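Local coordinates for translation initiation factor eif-2b-like protein (Chaetomium thermophilum, PDB 4ZEO) that is the delta subunit of eIF2B, the heterodecameric guanine nucleotide exchange factor for eIF2, and so probably takes part in initiating translation, at residues 160-165 / 214-219. Numbering follows the deposited sequence.
Sequences LAVGQQ and EYLTEC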
loop_
_atom_site.group_PDB
_atom_site.type_symbol
_atom_site.label_atom_id
_atom_site.label_comp_id
_atom_site.label_asym_id
_atom_site.label_seq_id
_atom_site.Cartn_x
_atom_site.Cartn_y
_atom_site.Cartn_z
ATOM N N LEU A 160 -5.028 -0.262 -20.250
ATOM C CA LEU A 160 -5.924 0.846 -20.500
ATOM C C LEU A 160 -7.045 0.913 -19.437
ATOM O O LEU A 160 -7.324 1.972 -18.869
ATOM C CB LEU A 160 -6.528 0.669 -21.881
ATOM C CG LEU A 160 -7.198 1.877 -22.497
ATOM C CD1 LEU A 160 -6.103 2.842 -22.940
ATOM C CD2 LEU A 160 -8.116 1.469 -23.645
ATOM N N ALA A 161 -7.647 -0.240 -19.150
ATOM C CA ALA A 161 -8.706 -0.346 -18.158
ATOM C C ALA A 161 -8.185 -0.008 -16.763
ATOM O O ALA A 161 -8.836 0.723 -16.022
ATOM C CB ALA A 161 -9.318 -1.731 -18.174
ATOM N N VAL A 162 -7.018 -0.533 -16.400
ATOM C CA VAL A 162 -6.457 -0.237 -15.082
ATOM C C VAL A 162 -6.134 1.250 -14.900
ATOM O O VAL A 162 -6.434 1.821 -13.854
ATOM C CB VAL A 162 -5.196 -1.083 -14.806
ATOM C CG1 VAL A 162 -4.388 -0.516 -13.649
ATOM C CG2 VAL A 162 -5.585 -2.523 -14.548
ATOM N N GLY A 163 -5.536 1.874 -15.915
ATOM C CA GLY A 163 -5.211 3.288 -15.867
ATOM C C GLY A 163 -6.447 4.156 -15.751
ATOM O O GLY A 163 -6.487 5.137 -14.993
ATOM N N GLN A 164 -7.480 3.784 -16.491
ATOM C CA GLN A 164 -8.729 4.518 -16.402
ATOM C C GLN A 164 -9.253 4.448 -14.965
ATOM O O GLN A 164 -9.720 5.451 -14.423
ATOM C CB GLN A 164 -9.749 3.963 -17.387
ATOM C CG GLN A 164 -9.499 4.438 -18.805
ATOM C CD GLN A 164 -10.127 3.549 -19.840
ATOM O OE1 GLN A 164 -10.950 2.690 -19.527
ATOM N NE2 GLN A 164 -9.755 3.759 -21.091
ATOM N N GLN A 165 -9.124 3.278 -14.338
ATOM C CA GLN A 165 -9.538 3.113 -12.949
ATOM C C GLN A 165 -8.728 3.994 -12.011
ATOM O O GLN A 165 -9.267 4.545 -11.063
ATOM C CB GLN A 165 -9.419 1.659 -12.543
ATOM C CG GLN A 165 -10.334 0.763 -13.325
ATOM C CD GLN A 165 -10.053 -0.689 -13.076
ATOM O OE1 GLN A 165 -9.650 -1.083 -11.983
ATOM N NE2 GLN A 165 -10.241 -1.499 -14.098
ATOM N N GLU A 214 4.162 4.647 -19.470
ATOM C CA GLU A 214 3.941 6.034 -19.824
ATOM C C GLU A 214 2.463 6.355 -19.774
ATOM O O GLU A 214 2.069 7.432 -19.327
ATOM C CB GLU A 214 4.482 6.342 -21.230
ATOM C CG GLU A 214 5.985 6.595 -21.285
ATOM C CD GLU A 214 6.521 6.784 -22.704
ATOM O OE1 GLU A 214 7.618 6.267 -23.005
ATOM O OE2 GLU A 214 5.854 7.476 -23.509
ATOM N N TYR A 215 1.647 5.415 -20.231
ATOM C CA TYR A 215 0.228 5.623 -20.187
ATOM C C TYR A 215 -0.286 5.718 -18.748
ATOM O O TYR A 215 -1.100 6.597 -18.424
ATOM C CB TYR A 215 -0.494 4.515 -20.935
ATOM C CG TYR A 215 -1.970 4.573 -20.724
ATOM C CD1 TYR A 215 -2.740 5.517 -21.386
ATOM C CD2 TYR A 215 -2.598 3.719 -19.829
ATOM C CE1 TYR A 215 -4.101 5.588 -21.190
ATOM C CE2 TYR A 215 -3.962 3.788 -19.621
ATOM C CZ TYR A 215 -4.705 4.724 -20.301
ATOM O OH TYR A 215 -6.061 4.795 -20.094
ATOM N N LEU A 216 0.168 4.801 -17.899
ATOM C CA LEU A 216 -0.260 4.782 -16.508
ATOM C C LEU A 216 0.155 6.052 -15.757
ATOM O O LEU A 216 -0.591 6.560 -14.893
ATOM C CB LEU A 216 0.292 3.544 -15.793
ATOM C CG LEU A 216 -0.372 2.236 -16.218
ATOM C CD1 LEU A 216 0.344 1.030 -15.623
ATOM C CD2 LEU A 216 -1.853 2.260 -15.849
ATOM N N THR A 217 1.347 6.545 -16.081
ATOM C CA THR A 217 1.880 7.768 -15.495
ATOM C C THR A 217 1.044 8.966 -15.885
ATOM O O THR A 217 0.899 9.909 -15.121
ATOM C CB THR A 217 3.339 8.013 -15.926
ATOM O OG1 THR A 217 4.143 6.904 -15.514
ATOM C CG2 THR A 217 3.887 9.267 -15.290
ATOM N N GLU A 218 0.531 8.937 -17.102
ATOM C CA GLU A 218 -0.342 9.985 -17.601
ATOM C C GLU A 218 -1.670 10.005 -16.844
ATOM O O GLU A 218 -2.176 11.080 -16.540
ATOM C CB GLU A 218 -0.570 9.808 -19.107
ATOM C CG GLU A 218 0.568 10.376 -19.968
ATOM C CD GLU A 218 0.740 9.694 -21.334
ATOM O OE1 GLU A 218 -0.169 8.981 -21.822
ATOM O OE2 GLU A 218 1.811 9.906 -21.938
ATOM N N CYS A 219 -2.216 8.820 -16.547
ATOM C CA CYS A 219 -3.462 8.670 -15.781
ATOM C C CYS A 219 -3.330 9.192 -14.368
ATOM O O CYS A 219 -4.237 9.831 -13.849
ATOM C CB CYS A 219 -3.913 7.210 -15.721
ATOM S SG CYS A 219 -4.356 6.515 -17.302
#
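Tyr215, Leu216 and Cys219 pack around Gly163 in a helix-helix contact of the N-terminal helical region, where helix 157-168 runs nearly parallel to the C-terminal end of helix 200-219. The short segments cross at -18° with their axes 8.8 Å apart. Gly163 has no side chain; a CB there would run into the Tyr215 ring and the Cys219 sulfur, and without one Leu216 CD2 reaches Gly163 CA at 3.5 Å. Cys219, one turn after Tyr215, brings CB to 3.4 Å from Gly163 O. Tyr215 CG stands anti to the backbone N (chi1 171°), on a side chain that leaves its helix toward helix 157-168; CE2 of the ring lies 3.6 Å from Leu160 CA. Its hydroxyl gives a weak hydrogen bond of 3.3 Å from OH to Leu160 O, a carbonyl already bonded to Gln164 N within the helix. Leu160 CD1 meets the ring obliquely, 3.5 Å from Tyr215 CZ, while Cys219 SG sits over one ring face, toward the rim. An alanine at Tyr215 would probably open a gap between Leu160 and Cys219 and deprive the Leu160 carbonyl of its second donor. On the buried side, Val162 and Leu216 both turn to helix 174-191, touching Ala184 and Phe185 respectively. The arrangement is one of the helix pairs building the N-terminal helical part beside the Rossmann-like domain, as in the eIF2B alpha/beta/delta family.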